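Local coordinates for peptidoglycan DD-endopeptidase ShyB (Vibrio cholerae, PDB 2GU1), which hydrolyses the peptide cross-links between adjacent peptidoglycan strands, acting as a zinc-dependent DD-endopeptidase of the M23B family, at residues M71-K76 and H160-S165; E97-L102 and V152-L157. One frame throughout, in Å; residues are numbered along the deposited sequence.

Overall arrangement
Interaction 1 joins a turn of the LysM-like region (residues 71-76) to residues 160-165 of the Csd3-type second domain, whereas interaction 2 lies wholly in the latter, pairing strand segments 97-102 and 152-157. Strands 147-157 and 160-173 follow one another in the chain and are neighbours in one antiparallel sheet, which brings the centres of the two contacts to about 12 Å of each other. Gln155 provides the polar connection: its N lies 3.0 Å from Asn164 O and its O 3.0 Å from Thr162 OG1, both probable hydrogen bonds. Along the sequence, interaction 2 is nested within the loop that interaction 1 closes. Both lie away from the catalytic zinc site formed by His232, Asp236 and His313.

Interaction 1: residues M71-K76 and H160-S165; sequences MSIVEK and HNTGNS
Thr162 meets Ile73 and Val74 chiefly through its CG2 methyl. This CG2 lies 3.6 Å from CG1 of Val74, whose side chain crosses that of the threonine at about a right angle, and 3.8 Å from CG1 of Ile73, which passes it more obliquely. Ile73 CD1, anti to CA (chi2 -174°), stays against Thr162 CG2 and also reaches His160 CB at 3.8 Å, the two side chains crossing at about a right angle. A water links the backbones of Ile73 and Thr162, accepting from Ile73 N at 3.0 Å and donating to Thr162 O at 2.8 Å. Ile73 and Val74 form the middle of a type I turn from Ser72 to Glu75, the tip of a hairpin between strands 64-70 and 75-81, so this is an interdomain contact in which a LysM-like hairpin tip packs on the Csd3-type sheet. The Asn164 side chain reaches tip to tip toward those of Val74 and Glu75. Each partner is braced by its own ST turn: Ser72 OG accepts from Val74 N at 3.0 Å, and Thr162 OG1 accepts from Asn164 N at 3.1 Å while also bonding to the backbone of Gln155. Leu157 of strand 147-157 adds to the apolar patch, touching both Ile73 and Val74.

Interaction 2: residues E97-L102 and V152-L157; sequences EWREIL and VKQQYL
One water is held jointly by Arg99, Gln154 and Tyr156, bridging the two strands on the face that carries these side chains. It accepts from Gln154 NE2 at 2.8 Å and, at a longer 3.3 Å, from Arg99 NH1, and it is also hydrogen-bonded to Tyr156 OH at 3.0 Å. Beside it the Arg99 guanidinium lies flat on the Tyr156 ring as a stacked cation-pi pair, with centres 3.8 Å apart and planes only 9° from parallel. The bend at chi3 (57°) brings NE over the middle of the ring, while NH1 continues toward the phenol end. Farther along this face Ile101 and Val152 run side by side, Ile101 CG2 lying 3.7 Å from Val152 CB. The other face is built differently. Gln155 CB sits almost exactly above the six-membered ring of Trp98, 3.4 Å from its centroid, in a CH-pi contact. Glu100 and Lys153 point the same way there, and Lys153 NZ lies 3.2 Å from Glu100 OE1 in a salt bridge, its hydrogen bond using the anti lone pair of that oxygen. Glu97, Arg99 and Ile101 each exchange two backbone hydrogen bonds with Tyr156, Gln154 and Val152 respectively, the shortest being Tyr156 N to Glu97 O at 2.7 Å. CA-H...O contacts run from Trp98, Gln155, Glu100 and Lys153 to carbonyl oxygens of the neighbouring hydrogen-bonded pairs. With N-to-C directions 145° apart, this is the twisted antiparallel ladder of a beta sheet, joining outermost strand 97-106 to strand 147-157 in the five-stranded sheet of the Csd3-type domain.

Interaction 1: residues M71-K76 and H160-S165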
ATOM      1  N   MET A  71       9.487  -1.538  -9.851  1.00 25.15           N
ATOM      2  CA  MET A  71       9.191  -0.850  -8.597  1.00 25.76           C
ATOM      3  C   MET A  71      10.455  -0.750  -7.749  1.00 26.25           C
ATOM      4  O   MET A  71      10.633   0.205  -6.993  1.00 23.44           O
ATOM      5  CB  MET A  71       8.099  -1.601  -7.831  1.00 29.42           C
ATOM      6  CG  MET A  71       6.733  -1.450  -8.467  1.00 36.94           C
ATOM      7  SD  MET A  71       5.590  -2.799  -8.100  1.00 43.51           S
ATOM      8  CE  MET A  71       5.911  -3.870  -9.486  1.00 43.75           C
ATOM      9  N   SER A  72      11.314  -1.757  -7.868  1.00 24.41           N
ATOM     10  CA  SER A  72      12.592  -1.789  -7.155  1.00 25.27           C
ATOM     11  C   SER A  72      13.456  -2.795  -7.891  1.00 25.02           C
ATOM     12  O   SER A  72      12.993  -3.440  -8.828  1.00 27.37           O
ATOM     13  CB  SER A  72      12.419  -2.241  -5.699  1.00 23.30           C
ATOM     14  OG  SER A  72      12.277  -3.650  -5.609  1.00 26.60           O
ATOM     15  N   ILE A  73      14.707  -2.942  -7.472  1.00 27.98           N
ATOM     16  CA  ILE A  73      15.588  -3.894  -8.132  1.00 29.75           C
ATOM     17  C   ILE A  73      15.219  -5.348  -7.815  1.00 30.48           C
ATOM     18  O   ILE A  73      15.783  -6.271  -8.389  1.00 30.44           O
ATOM     19  CB  ILE A  73      17.072  -3.626  -7.769  1.00 29.96           C
ATOM     20  CG1 ILE A  73      17.280  -3.703  -6.256  1.00 29.28           C
ATOM     21  CG2 ILE A  73      17.477  -2.246  -8.282  1.00 31.69           C
ATOM     22  CD1 ILE A  73      18.685  -3.307  -5.815  1.00 31.16           C
ATOM     23  N   VAL A  74      14.261  -5.545  -6.912  1.00 30.38           N
ATOM     24  CA  VAL A  74      13.830  -6.891  -6.557  1.00 29.86           C
ATOM     25  C   VAL A  74      12.337  -7.124  -6.805  1.00 30.23           C
ATOM     26  O   VAL A  74      11.809  -8.176  -6.456  1.00 31.36           O
ATOM     27  CB  VAL A  74      14.147  -7.223  -5.067  1.00 30.52           C
ATOM     28  CG1 VAL A  74      15.649  -7.213  -4.847  1.00 30.37           C
ATOM     29  CG2 VAL A  74      13.461  -6.228  -4.135  1.00 29.55           C
ATOM     30  N   GLU A  75      11.665  -6.150  -7.415  1.00 30.50           N
ATOM     31  CA  GLU A  75      10.235  -6.266  -7.689  1.00 30.33           C
ATOM     32  C   GLU A  75       9.823  -5.558  -8.976  1.00 29.27           C
ATOM     33  O   GLU A  75      10.185  -4.402  -9.206  1.00 26.50           O
ATOM     34  CB  GLU A  75       9.434  -5.688  -6.517  1.00 31.33           C
ATOM     35  CG  GLU A  75       9.779  -6.313  -5.175  1.00 35.58           C
ATOM     36  CD  GLU A  75       9.023  -5.698  -4.010  1.00 38.70           C
ATOM     37  OE1 GLU A  75       9.155  -6.218  -2.879  1.00 42.53           O
ATOM     38  OE2 GLU A  75       8.302  -4.699  -4.219  1.00 41.85           O
ATOM     39  N   LYS A  76       9.051  -6.253  -9.806  1.00 28.21           N
ATOM     40  CA  LYS A  76       8.584  -5.682 -11.058  1.00 27.56           C
ATOM     41  C   LYS A  76       7.241  -6.254 -11.505  1.00 26.26           C
ATOM     42  O   LYS A  76       6.961  -7.437 -11.309  1.00 26.18           O
ATOM     43  CB  LYS A  76       9.627  -5.907 -12.157  1.00 30.99           C
ATOM     44  CG  LYS A  76       9.969  -7.368 -12.387  1.00 32.11           C
ATOM     45  CD  LYS A  76      11.091  -7.524 -13.404  1.00 34.76           C
ATOM     46  CE  LYS A  76      11.472  -8.990 -13.581  1.00 33.67           C
ATOM     47  NZ  LYS A  76      12.626  -9.163 -14.514  1.00 37.07           N
ATOM     48  N   HIS A 160      23.703  -4.160  -3.323  1.00 40.27           N
ATOM     49  CA  HIS A 160      22.842  -3.003  -3.502  1.00 38.97           C
ATOM     50  C   HIS A 160      21.643  -2.973  -2.566  1.00 36.56           C
ATOM     51  O   HIS A 160      20.939  -3.969  -2.395  1.00 33.46           O
ATOM     52  CB  HIS A 160      22.362  -2.941  -4.949  1.00 42.63           C
ATOM     53  CG  HIS A 160      23.476  -2.853  -5.943  1.00 46.08           C
ATOM     54  ND1 HIS A 160      24.270  -1.734  -6.072  1.00 47.11           N
ATOM     55  CD2 HIS A 160      23.948  -3.756  -6.836  1.00 47.44           C
ATOM     56  CE1 HIS A 160      25.183  -1.950  -7.003  1.00 49.58           C
ATOM     57  NE2 HIS A 160      25.009  -3.169  -7.481  1.00 48.13           N
ATOM     58  N   ASN A 161      21.436  -1.810  -1.960  1.00 33.69           N
ATOM     59  CA  ASN A 161      20.325  -1.591  -1.052  1.00 32.65           C
ATOM     60  C   ASN A 161      19.098  -1.398  -1.940  1.00 30.89           C
ATOM     61  O   ASN A 161      19.099  -0.560  -2.841  1.00 30.62           O
ATOM     62  CB  ASN A 161      20.602  -0.344  -0.206  1.00 33.30           C
ATOM     63  CG  ASN A 161      19.582  -0.141   0.900  1.00 34.00           C
ATOM     64  OD1 ASN A 161      19.839   0.586   1.859  1.00 36.89           O
ATOM     65  ND2 ASN A 161      18.419  -0.763   0.767  1.00 30.00           N
ATOM     66  N   THR A 162      18.062  -2.192  -1.699  1.00 28.29           N
ATOM     67  CA  THR A 162      16.843  -2.112  -2.501  1.00 28.31           C
ATOM     68  C   THR A 162      15.981  -0.921  -2.109  1.00 27.62           C
ATOM     69  O   THR A 162      15.153  -0.460  -2.889  1.00 29.89           O
ATOM     70  CB  THR A 162      16.001  -3.390  -2.355  1.00 25.81           C
ATOM     71  OG1 THR A 162      15.447  -3.451  -1.031  1.00 27.13           O
ATOM     72  CG2 THR A 162      16.863  -4.621  -2.587  1.00 27.34           C
ATOM     73  N   GLY A 163      16.187  -0.416  -0.900  1.00 28.42           N
ATOM     74  CA  GLY A 163      15.388   0.697  -0.428  1.00 27.32           C
ATOM     75  C   GLY A 163      14.246   0.199   0.445  1.00 28.14           C
ATOM     76  O   GLY A 163      13.568   0.985   1.114  1.00 30.21           O
ATOM     77  N   ASN A 164      14.030  -1.112   0.436  1.00 24.79           N
ATOM     78  CA  ASN A 164      12.978  -1.720   1.235  1.00 23.11           C
ATOM     79  C   ASN A 164      13.512  -1.932   2.652  1.00 24.25           C
ATOM     80  O   ASN A 164      14.632  -2.402   2.828  1.00 20.86           O
ATOM     81  CB  ASN A 164      12.565  -3.066   0.624  1.00 24.86           C
ATOM     82  CG  ASN A 164      11.804  -2.908  -0.689  1.00 27.47           C
ATOM     83  OD1 ASN A 164      11.761  -3.826  -1.512  1.00 29.19           O
ATOM     84  ND2 ASN A 164      11.194  -1.747  -0.886  1.00 24.78           N
ATOM     85  N   SER A 165      12.713  -1.571   3.658  1.00 21.94           N
ATOM     86  CA  SER A 165      13.124  -1.733   5.050  1.00 21.83           C
ATOM     87  C   SER A 165      11.907  -1.838   5.956  1.00 21.63           C
ATOM     88  O   SER A 165      10.802  -1.464   5.562  1.00 20.56           O
ATOM     89  CB  SER A 165      13.955  -0.535   5.510  1.00 21.78           C
ATOM     90  OG  SER A 165      13.125   0.610   5.604  1.00 21.97           O
TER
HETATM   91  O   HOH W   1      15.639  -0.768  -5.615  1.00 30.27           O

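Interaction 2: residues E97-L102 and V152-L157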
ATOM      1  N   GLU A  97      18.716 -10.443   0.201  1.00 42.33           N
ATOM      2  CA  GLU A  97      19.049 -10.756   1.587  1.00 41.54           C
ATOM      3  C   GLU A  97      18.678  -9.588   2.485  1.00 38.92           C
ATOM      4  O   GLU A  97      18.741  -8.431   2.070  1.00 36.82           O
ATOM      5  CB  GLU A  97      20.543 -11.052   1.758  1.00 43.53           C
ATOM      6  CG  GLU A  97      21.189 -11.823   0.625  1.00 46.80           C
ATOM      7  CD  GLU A  97      21.838 -10.900  -0.388  1.00 49.02           C
ATOM      8  OE1 GLU A  97      22.753 -10.144   0.007  1.00 52.42           O
ATOM      9  OE2 GLU A  97      21.439 -10.927  -1.570  1.00 47.21           O
ATOM     10  N   TRP A  98      18.293  -9.898   3.717  1.00 35.82           N
ATOM     11  CA  TRP A  98      17.928  -8.864   4.675  1.00 35.95           C
ATOM     12  C   TRP A  98      19.014  -8.732   5.724  1.00 34.76           C
ATOM     13  O   TRP A  98      19.512  -9.734   6.239  1.00 37.00           O
ATOM     14  CB  TRP A  98      16.602  -9.202   5.356  1.00 34.75           C
ATOM     15  CG  TRP A  98      15.426  -9.156   4.433  1.00 34.89           C
ATOM     16  CD1 TRP A  98      15.030 -10.125   3.556  1.00 35.15           C
ATOM     17  CD2 TRP A  98      14.495  -8.079   4.291  1.00 34.53           C
ATOM     18  NE1 TRP A  98      13.907  -9.718   2.873  1.00 33.78           N
ATOM     19  CE2 TRP A  98      13.559  -8.461   3.302  1.00 35.50           C
ATOM     20  CE3 TRP A  98      14.365  -6.820   4.896  1.00 34.08           C
ATOM     21  CZ2 TRP A  98      12.499  -7.637   2.913  1.00 33.22           C
ATOM     22  CZ3 TRP A  98      13.309  -5.997   4.509  1.00 33.50           C
ATOM     23  CH2 TRP A  98      12.393  -6.409   3.522  1.00 34.67           C
ATOM     24  N   ARG A  99      19.388  -7.498   6.034  1.00 33.73           N
ATOM     25  CA  ARG A  99      20.414  -7.254   7.038  1.00 33.03           C
ATOM     26  C   ARG A  99      19.829  -6.424   8.166  1.00 32.48           C
ATOM     27  O   ARG A  99      18.927  -5.603   7.956  1.00 31.50           O
ATOM     28  CB  ARG A  99      21.607  -6.518   6.428  1.00 33.75           C
ATOM     29  CG  ARG A  99      21.269  -5.159   5.843  1.00 35.58           C
ATOM     30  CD  ARG A  99      22.534  -4.381   5.482  1.00 38.37           C
ATOM     31  NE  ARG A  99      23.396  -5.100   4.545  1.00 39.90           N
ATOM     32  CZ  ARG A  99      24.552  -4.629   4.079  1.00 41.85           C
ATOM     33  NH1 ARG A  99      24.991  -3.436   4.462  1.00 39.30           N
ATOM     34  NH2 ARG A  99      25.274  -5.353   3.230  1.00 40.92           N
ATOM     35  N   GLU A 100      20.333  -6.642   9.371  1.00 29.78           N
ATOM     36  CA  GLU A 100      19.834  -5.894  10.506  1.00 30.36           C
ATOM     37  C   GLU A 100      20.714  -4.698  10.782  1.00 28.84           C
ATOM     38  O   GLU A 100      21.942  -4.778  10.694  1.00 27.01           O
ATOM     39  CB  GLU A 100      19.756  -6.789  11.735  1.00 32.20           C
ATOM     40  CG  GLU A 100      18.721  -7.885  11.592  1.00 36.14           C
ATOM     41  CD  GLU A 100      18.463  -8.609  12.893  1.00 40.36           C
ATOM     42  OE1 GLU A 100      17.553  -9.467  12.920  1.00 43.14           O
ATOM     43  OE2 GLU A 100      19.172  -8.318  13.886  1.00 41.42           O
ATOM     44  N   ILE A 101      20.079  -3.580  11.107  1.00 27.43           N
ATOM     45  CA  ILE A 101      20.814  -2.370  11.406  1.00 28.09           C
ATOM     46  C   ILE A 101      20.201  -1.728  12.650  1.00 27.73           C
ATOM     47  O   ILE A 101      18.975  -1.637  12.807  1.00 24.01           O
ATOM     48  CB  ILE A 101      20.803  -1.406  10.187  1.00 28.66           C
ATOM     49  CG1 ILE A 101      21.771  -0.243  10.421  1.00 32.96           C
ATOM     50  CG2 ILE A 101      19.400  -0.930   9.908  1.00 29.66           C
ATOM     51  CD1 ILE A 101      21.316   0.769  11.442  1.00 36.40           C
ATOM     52  N   LEU A 102      21.074  -1.297  13.547  1.00 26.47           N
ATOM     53  CA  LEU A 102      20.642  -0.697  14.792  1.00 28.60           C
ATOM     54  C   LEU A 102      20.869   0.816  14.785  1.00 30.29           C
ATOM     55  O   LEU A 102      21.997   1.283  14.648  1.00 29.94           O
ATOM     56  CB  LEU A 102      21.418  -1.348  15.935  1.00 29.53           C
ATOM     57  CG  LEU A 102      20.839  -1.358  17.344  1.00 34.57           C
ATOM     58  CD1 LEU A 102      19.488  -2.075  17.348  1.00 32.39           C
ATOM     59  CD2 LEU A 102      21.826  -2.059  18.275  1.00 35.81           C
ATOM     60  N   VAL A 152      16.186  -2.205  12.726  1.00 15.94           N
ATOM     61  CA  VAL A 152      15.576  -2.194  11.407  1.00 19.77           C
ATOM     62  C   VAL A 152      16.150  -3.312  10.527  1.00 21.01           C
ATOM     63  O   VAL A 152      17.314  -3.692  10.656  1.00 20.44           O
ATOM     64  CB  VAL A 152      15.825  -0.833  10.695  1.00 21.66           C
ATOM     65  CG1 VAL A 152      15.237  -0.836   9.286  1.00 22.69           C
ATOM     66  CG2 VAL A 152      15.229   0.297  11.521  1.00 20.91           C
ATOM     67  N   LYS A 153      15.309  -3.843   9.654  1.00 22.21           N
ATOM     68  CA  LYS A 153      15.717  -4.872   8.715  1.00 26.14           C
ATOM     69  C   LYS A 153      15.757  -4.169   7.372  1.00 25.99           C
ATOM     70  O   LYS A 153      14.790  -3.514   6.985  1.00 24.45           O
ATOM     71  CB  LYS A 153      14.698  -6.013   8.664  1.00 32.04           C
ATOM     72  CG  LYS A 153      14.841  -7.023   9.782  1.00 38.25           C
ATOM     73  CD  LYS A 153      13.957  -8.241   9.536  1.00 43.57           C
ATOM     74  CE  LYS A 153      14.315  -9.375  10.487  1.00 46.13           C
ATOM     75  NZ  LYS A 153      15.729  -9.814  10.300  1.00 47.82           N
ATOM     76  N   GLN A 154      16.882  -4.282   6.675  1.00 26.31           N
ATOM     77  CA  GLN A 154      17.037  -3.655   5.366  1.00 26.46           C
ATOM     78  C   GLN A 154      17.267  -4.723   4.311  1.00 24.83           C
ATOM     79  O   GLN A 154      18.117  -5.590   4.478  1.00 24.34           O
ATOM     80  CB  GLN A 154      18.223  -2.691   5.366  1.00 26.79           C
ATOM     81  CG  GLN A 154      17.956  -1.357   6.038  1.00 33.14           C
ATOM     82  CD  GLN A 154      19.195  -0.479   6.060  1.00 36.37           C
ATOM     83  OE1 GLN A 154      19.107   0.736   6.223  1.00 39.14           O
ATOM     84  NE2 GLN A 154      20.358  -1.100   5.906  1.00 38.76           N
ATOM     85  N   GLN A 155      16.511  -4.656   3.221  1.00 24.56           N
ATOM     86  CA  GLN A 155      16.664  -5.635   2.161  1.00 26.30           C
ATOM     87  C   GLN A 155      17.717  -5.173   1.167  1.00 27.46           C
ATOM     88  O   GLN A 155      17.755  -4.004   0.768  1.00 25.80           O
ATOM     89  CB  GLN A 155      15.330  -5.864   1.449  1.00 24.10           C
ATOM     90  CG  GLN A 155      15.379  -6.876   0.314  1.00 25.50           C
ATOM     91  CD  GLN A 155      14.016  -7.072  -0.329  1.00 25.63           C
ATOM     92  OE1 GLN A 155      13.274  -6.113  -0.525  1.00 23.81           O
ATOM     93  NE2 GLN A 155      13.686  -8.319  -0.670  1.00 24.81           N
ATOM     94  N   TYR A 156      18.589  -6.101   0.797  1.00 28.99           N
ATOM     95  CA  TYR A 156      19.648  -5.840  -0.165  1.00 29.20           C
ATOM     96  C   TYR A 156      19.564  -6.864  -1.285  1.00 29.84           C
ATOM     97  O   TYR A 156      18.920  -7.898  -1.150  1.00 27.13           O
ATOM     98  CB  TYR A 156      21.027  -5.953   0.498  1.00 31.65           C
ATOM     99  CG  TYR A 156      21.553  -4.653   1.055  1.00 31.65           C
ATOM    100  CD1 TYR A 156      20.895  -3.999   2.099  1.00 32.61           C
ATOM    101  CD2 TYR A 156      22.698  -4.061   0.524  1.00 32.08           C
ATOM    102  CE1 TYR A 156      21.364  -2.784   2.598  1.00 33.31           C
ATOM    103  CE2 TYR A 156      23.178  -2.845   1.017  1.00 34.17           C
ATOM    104  CZ  TYR A 156      22.506  -2.214   2.054  1.00 33.69           C
ATOM    105  OH  TYR A 156      22.978  -1.022   2.549  1.00 35.49           O
ATOM    106  N   LEU A 157      20.198  -6.542  -2.401  1.00 31.58           N
ATOM    107  CA  LEU A 157      20.279  -7.438  -3.540  1.00 34.70           C
ATOM    108  C   LEU A 157      21.769  -7.419  -3.802  1.00 34.70           C
ATOM    109  O   LEU A 157      22.302  -6.425  -4.291  1.00 34.40           O
ATOM    110  CB  LEU A 157      19.536  -6.888  -4.752  1.00 36.21           C
ATOM    111  CG  LEU A 157      19.601  -7.845  -5.951  1.00 37.85           C
ATOM    112  CD1 LEU A 157      19.039  -9.208  -5.556  1.00 37.52           C
ATOM    113  CD2 LEU A 157      18.822  -7.260  -7.118  1.00 38.27           C
TER
HETATM  114  O   HOH W   2      23.122  -0.990   5.594  1.00 37.64           O